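Local coordinates for Ctr9 protein (Myceliophthora thermophila, PDB 6AF0) that is the TPR-containing subunit that assembles with Paf1 and Cdc73 into the Paf1 core complex and probably binds RNA polymerase II in transcription elongation, at residues L36-E41 / M69-G73; A451-E456 / N478-Y483. All coordinates share one frame. Numbering follows the deposited sequence.

Contact 1 (L36-E41 / M69-G73)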
loop_
_atom_site.group_PDB
_atom_site.type_symbol
_atom_site.label_atom_id
_atom_site.label_comp_id
_atom_site.label_asym_id
_atom_site.label_seq_id
_atom_site.Cartn_x
_atom_site.Cartn_y
_atom_site.Cartn_z
ATOM N N LEU A 36 2.446 27.564 69.153
ATOM C CA LEU A 36 3.286 26.604 69.832
ATOM C C LEU A 36 4.731 26.862 69.463
ATOM O O LEU A 36 5.606 26.811 70.316
ATOM C CB LEU A 36 2.871 25.182 69.453
ATOM C CG LEU A 36 3.714 24.084 70.079
ATOM C CD1 LEU A 36 3.584 24.092 71.586
ATOM C CD2 LEU A 36 3.296 22.743 69.523
ATOM N N CYS A 37 4.966 27.138 68.184
ATOM C CA CYS A 37 6.292 27.496 67.699
ATOM C C CYS A 37 6.860 28.677 68.478
ATOM O O CYS A 37 7.995 28.627 68.963
ATOM C CB CYS A 37 6.238 27.854 66.218
ATOM S SG CYS A 37 6.173 26.450 65.104
ATOM N N SER A 38 6.061 29.735 68.583
ATOM C CA SER A 38 6.420 30.911 69.380
ATOM C C SER A 38 6.753 30.538 70.812
ATOM O O SER A 38 7.763 30.969 71.334
ATOM C CB SER A 38 5.294 31.944 69.384
ATOM O OG SER A 38 5.195 32.618 68.137
ATOM N N VAL A 39 5.909 29.729 71.436
ATOM C CA VAL A 39 6.171 29.211 72.781
ATOM C C VAL A 39 7.573 28.586 72.864
ATOM O O VAL A 39 8.371 28.938 73.726
ATOM C CB VAL A 39 5.091 28.177 73.192
ATOM C CG1 VAL A 39 5.470 27.424 74.456
ATOM C CG2 VAL A 39 3.753 28.865 73.378
ATOM N N PHE A 40 7.865 27.683 71.933
ATOM C CA PHE A 40 9.148 26.979 71.887
ATOM C C PHE A 40 10.321 27.928 71.680
ATOM O O PHE A 40 11.345 27.769 72.326
ATOM C CB PHE A 40 9.145 25.916 70.772
ATOM C CG PHE A 40 8.370 24.652 71.103
ATOM C CD1 PHE A 40 7.593 24.547 72.252
ATOM C CD2 PHE A 40 8.398 23.578 70.229
ATOM C CE1 PHE A 40 6.894 23.394 72.527
ATOM C CE2 PHE A 40 7.690 22.426 70.504
ATOM C CZ PHE A 40 6.938 22.335 71.656
ATOM N N GLU A 41 10.171 28.888 70.771
ATOM C CA GLU A 41 11.157 29.962 70.583
ATOM C C GLU A 41 11.439 30.691 71.888
ATOM O O GLU A 41 12.579 30.781 72.335
ATOM C CB GLU A 41 10.647 30.997 69.585
ATOM C CG GLU A 41 10.768 30.608 68.123
ATOM C CD GLU A 41 10.469 31.765 67.170
ATOM O OE1 GLU A 41 9.677 32.676 67.512
ATOM O OE2 GLU A 41 11.017 31.759 66.048
ATOM N N MET A 69 7.366 24.108 61.805
ATOM C CA MET A 69 7.948 23.878 63.119
ATOM C C MET A 69 9.447 23.609 63.022
ATOM O O MET A 69 10.239 24.292 63.655
ATOM C CB MET A 69 7.266 22.712 63.804
ATOM C CG MET A 69 5.891 23.040 64.312
ATOM S SD MET A 69 5.436 22.023 65.716
ATOM C CE MET A 69 6.814 22.233 66.811
ATOM N N LEU A 70 9.846 22.644 62.212
ATOM C CA LEU A 70 11.254 22.294 62.129
ATOM C C LEU A 70 12.084 23.405 61.500
ATOM O O LEU A 70 13.282 23.491 61.749
ATOM C CB LEU A 70 11.459 20.993 61.363
ATOM C CG LEU A 70 10.779 19.764 61.957
ATOM C CD1 LEU A 70 11.212 18.546 61.162
ATOM C CD2 LEU A 70 11.073 19.587 63.438
ATOM N N LEU A 71 11.461 24.258 60.693
ATOM C CA LEU A 71 12.158 25.420 60.113
ATOM C C LEU A 71 12.571 26.394 61.206
ATOM O O LEU A 71 13.708 26.867 61.263
ATOM C CB LEU A 71 11.256 26.134 59.100
ATOM C CG LEU A 71 11.807 26.352 57.692
ATOM C CD1 LEU A 71 12.257 25.045 57.065
ATOM C CD2 LEU A 71 10.744 26.999 56.819
ATOM N N ARG A 72 11.620 26.671 62.081
ATOM C CA ARG A 72 11.827 27.577 63.192
ATOM C C ARG A 72 12.780 26.984 64.230
ATOM O O ARG A 72 13.700 27.666 64.687
ATOM C CB ARG A 72 10.483 27.900 63.827
ATOM C CG ARG A 72 10.570 28.961 64.912
ATOM C CD ARG A 72 9.212 29.529 65.285
ATOM N NE ARG A 72 8.292 29.693 64.161
ATOM C CZ ARG A 72 7.141 30.361 64.214
ATOM N NH1 ARG A 72 6.734 30.947 65.336
ATOM N NH2 ARG A 72 6.379 30.434 63.132
ATOM N N GLY A 73 12.543 25.723 64.595
ATOM C CA GLY A 73 13.449 24.970 65.465
ATOM C C GLY A 73 14.883 24.987 64.945
ATOM O O GLY A 73 15.828 25.088 65.726
#
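Arg-72 reaches across to helix 34-42 and lays one face of its guanidinium over Cys-37, with NH1 3.3 Å from Cys-37 CB. Its aliphatic part runs past Glu-41: Arg-72 CD lies 3.0 Å from Glu-41 OE2, while the salt bridge, Glu-41 OE2 to Arg-72 NE, is long at 3.9 Å. Arg-72 NH1 also sits 3.6 Å from Ser-38 OG, a polar approach without hydrogen-bonding geometry. The two helices run nearly parallel, their axes 10.2 Å apart and crossing at -18°, with Cys-37 and Met-69 in register (CA to CA 6.1 Å). Helix 47-59 lies between them in sequence, consistent with the first helices of successive repeats packing together in a TPR-like alpha solenoid, here at its N-terminal end. Met-69 makes the apolar half: its CG touches Cys-37 SG at 3.5 Å, and its chi3 near 52° folds the chain so that CE comes 3.8 Å from Phe-40 CE2. Leu-36 CD2 stands 4.4 Å from Met-69 SD. The intervening helix closes this side, Val-53 receiving both Leu-36 and Met-69, and Trp-50 meeting the Phe-40 ring edge-to-face while also touching Arg-72.

Contact 2 (A451-E456 / N478-Y483); sequences AISLLE and NLARLY
Build both segments as regular alpha helix, axes 10.2 Å apart and crossing at -141°, broadly antiparallel, with Ile-452 and Leu-479 in register (CA to CA 6.5 Å). Ala-451 points across, its CB 3.7 Å from CD1 of Leu-482 (m, t). Ile-452 (m, t) sets CG1 3.7 Å from Leu-482 CB and CG2 3.6 Å from CZ of Tyr-483 (chi1 m, chi2 -47°). One turn on, Leu-455 (m, t) faces the partner helix, its CB 3.5 Å from CD1 of Leu-479 (t, p) and its CD1 4.4 Å from Leu-482 CD1. Glu-456 (m, m) starts sideways but swings its carboxylate back, CG 3.3 Å from Tyr-483 OH and OE1 2.9 Å from Leu-479 CD2, at the edge of the tyrosine ring. Pairing of sequence-adjacent helices 445-463 and 473-484 is consistent with a TPR-like hairpin of the alpha solenoid. With no hydrogen bond or salt bridge across, the joint rests on leucine, isoleucine, alanine and the Tyr-483 ring, bordered by the Glu-456 carboxylate and tyrosine hydroxyl.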
loop_
_atom_site.group_PDB
_atom_site.type_symbol
_atom_site.label_atom_id
_atom_site.label_comp_id
_atom_site.label_asym_id
_atom_site.label_seq_id
_atom_site.Cartn_x
_atom_site.Cartn_y
_atom_site.Cartn_z
ATOM N N ALA A 451 1.061 3.638 -4.012
ATOM C CA ALA A 451 -0.212 3.117 -3.542
ATOM C C ALA A 451 -0.269 1.596 -3.707
ATOM O O ALA A 451 -0.522 0.865 -2.754
ATOM C CB ALA A 451 -1.361 3.785 -4.276
ATOM N N ILE A 452 -0.002 1.117 -4.910
ATOM C CA ILE A 452 -0.053 -0.320 -5.190
ATOM C C ILE A 452 0.795 -1.108 -4.197
ATOM O O ILE A 452 0.306 -2.047 -3.579
ATOM C CB ILE A 452 0.398 -0.623 -6.630
ATOM C CG1 ILE A 452 -0.657 -0.105 -7.614
ATOM C CG2 ILE A 452 0.615 -2.113 -6.842
ATOM C CD1 ILE A 452 -0.231 -0.193 -9.065
ATOM N N SER A 453 2.055 -0.715 -4.046
ATOM C CA SER A 453 2.973 -1.359 -3.088
ATOM C C SER A 453 2.462 -1.372 -1.646
ATOM O O SER A 453 2.593 -2.379 -0.943
ATOM C CB SER A 453 4.320 -0.653 -3.102
ATOM O OG SER A 453 4.140 0.745 -3.175
ATOM N N LEU A 454 1.898 -0.249 -1.211
ATOM C CA LEU A 454 1.348 -0.132 0.136
ATOM C C LEU A 454 0.188 -1.074 0.393
ATOM O O LEU A 454 0.140 -1.739 1.422
ATOM C CB LEU A 454 0.909 1.309 0.432
ATOM C CG LEU A 454 2.051 2.312 0.669
ATOM C CD1 LEU A 454 1.563 3.601 1.317
ATOM C CD2 LEU A 454 3.159 1.702 1.517
ATOM N N LEU A 455 -0.737 -1.145 -0.549
ATOM C CA LEU A 455 -1.913 -1.997 -0.392
ATOM C C LEU A 455 -1.608 -3.495 -0.646
ATOM O O LEU A 455 -2.355 -4.362 -0.217
ATOM C CB LEU A 455 -3.034 -1.472 -1.292
ATOM C CG LEU A 455 -3.350 0.038 -1.126
ATOM C CD1 LEU A 455 -4.522 0.515 -1.949
ATOM C CD2 LEU A 455 -3.622 0.417 0.312
ATOM N N GLU A 456 -0.510 -3.791 -1.333
ATOM C CA GLU A 456 -0.022 -5.167 -1.452
ATOM C C GLU A 456 0.684 -5.600 -0.180
ATOM O O GLU A 456 0.724 -6.799 0.146
ATOM C CB GLU A 456 0.948 -5.317 -2.630
ATOM C CG GLU A 456 0.268 -5.574 -3.963
ATOM C CD GLU A 456 -0.874 -6.575 -3.854
ATOM O OE1 GLU A 456 -2.013 -6.215 -4.205
ATOM O OE2 GLU A 456 -0.647 -7.714 -3.394
ATOM N N ASN A 478 -10.038 -0.214 -4.626
ATOM C CA ASN A 478 -9.040 0.766 -5.018
ATOM C C ASN A 478 -7.925 0.077 -5.798
ATOM O O ASN A 478 -7.592 0.453 -6.925
ATOM C CB ASN A 478 -8.483 1.482 -3.772
ATOM C CG ASN A 478 -9.440 2.537 -3.222
ATOM O OD1 ASN A 478 -10.439 2.905 -3.860
ATOM N ND2 ASN A 478 -9.121 3.050 -2.051
ATOM N N LEU A 479 -7.396 -0.968 -5.188
ATOM C CA LEU A 479 -6.332 -1.751 -5.765
ATOM C C LEU A 479 -6.731 -2.335 -7.114
ATOM O O LEU A 479 -5.882 -2.590 -7.966
ATOM C CB LEU A 479 -5.995 -2.884 -4.804
ATOM C CG LEU A 479 -4.611 -3.491 -4.921
ATOM C CD1 LEU A 479 -3.566 -2.446 -4.582
ATOM C CD2 LEU A 479 -4.512 -4.674 -3.972
ATOM N N ALA A 480 -8.025 -2.587 -7.283
ATOM C CA ALA A 480 -8.553 -3.090 -8.544
ATOM C C ALA A 480 -8.490 -2.022 -9.600
ATOM O O ALA A 480 -8.082 -2.281 -10.726
ATOM C CB ALA A 480 -9.983 -3.560 -8.378
ATOM N N ARG A 481 -8.901 -0.817 -9.225
ATOM C CA ARG A 481 -8.819 0.309 -10.121
ATOM C C ARG A 481 -7.355 0.658 -10.462
ATOM O O ARG A 481 -7.059 1.001 -11.593
ATOM C CB ARG A 481 -9.587 1.499 -9.558
ATOM C CG ARG A 481 -9.400 2.726 -10.414
ATOM C CD ARG A 481 -10.455 3.799 -10.228
ATOM N NE ARG A 481 -10.093 4.946 -11.056
ATOM C CZ ARG A 481 -10.793 6.064 -11.126
ATOM N NH1 ARG A 481 -11.900 6.179 -10.412
ATOM N NH2 ARG A 481 -10.375 7.068 -11.905
ATOM N N LEU A 482 -6.438 0.556 -9.501
ATOM C CA LEU A 482 -5.021 0.886 -9.760
ATOM C C LEU A 482 -4.479 -0.023 -10.821
ATOM O O LEU A 482 -3.854 0.418 -11.774
ATOM C CB LEU A 482 -4.154 0.775 -8.496
ATOM C CG LEU A 482 -4.442 1.850 -7.429
ATOM C CD1 LEU A 482 -3.712 1.580 -6.117
ATOM C CD2 LEU A 482 -4.110 3.247 -7.925
ATOM N N TYR A 483 -4.749 -1.302 -10.651
ATOM C CA TYR A 483 -4.240 -2.309 -11.541
ATOM C C TYR A 483 -4.919 -2.243 -12.910
ATOM O O TYR A 483 -4.302 -2.554 -13.936
ATOM C CB TYR A 483 -4.440 -3.673 -10.898
ATOM C CG TYR A 483 -3.375 -4.056 -9.912
ATOM C CD1 TYR A 483 -2.024 -3.902 -10.218
ATOM C CD2 TYR A 483 -3.705 -4.631 -8.695
ATOM C CE1 TYR A 483 -1.038 -4.279 -9.323
ATOM C CE2 TYR A 483 -2.720 -5.019 -7.793
ATOM C CZ TYR A 483 -1.392 -4.845 -8.110
ATOM O OH TYR A 483 -0.422 -5.231 -7.210
#

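How the contacts relate
Contacts 1 and 2 lie in series along one elongated helical solenoid, their centres 78 Å apart and their nearest atoms about 61 Å apart, so neither touches the other. Both belong to the TPR-containing helical portion of Ctr9 present here, a piece of a longer protein. Contact 1 is near the N-terminal tip, 73 Å from the centre of the chain; contact 2 is only 6 Å from that centre. One joins helices separated by an intervening helix, the other sequence neighbours. Partners differ too: no other chain touches contact 1, while at contact 2 Asn-478 and Arg-481 pack on Paf1, and Arg-481 also on Cdc73.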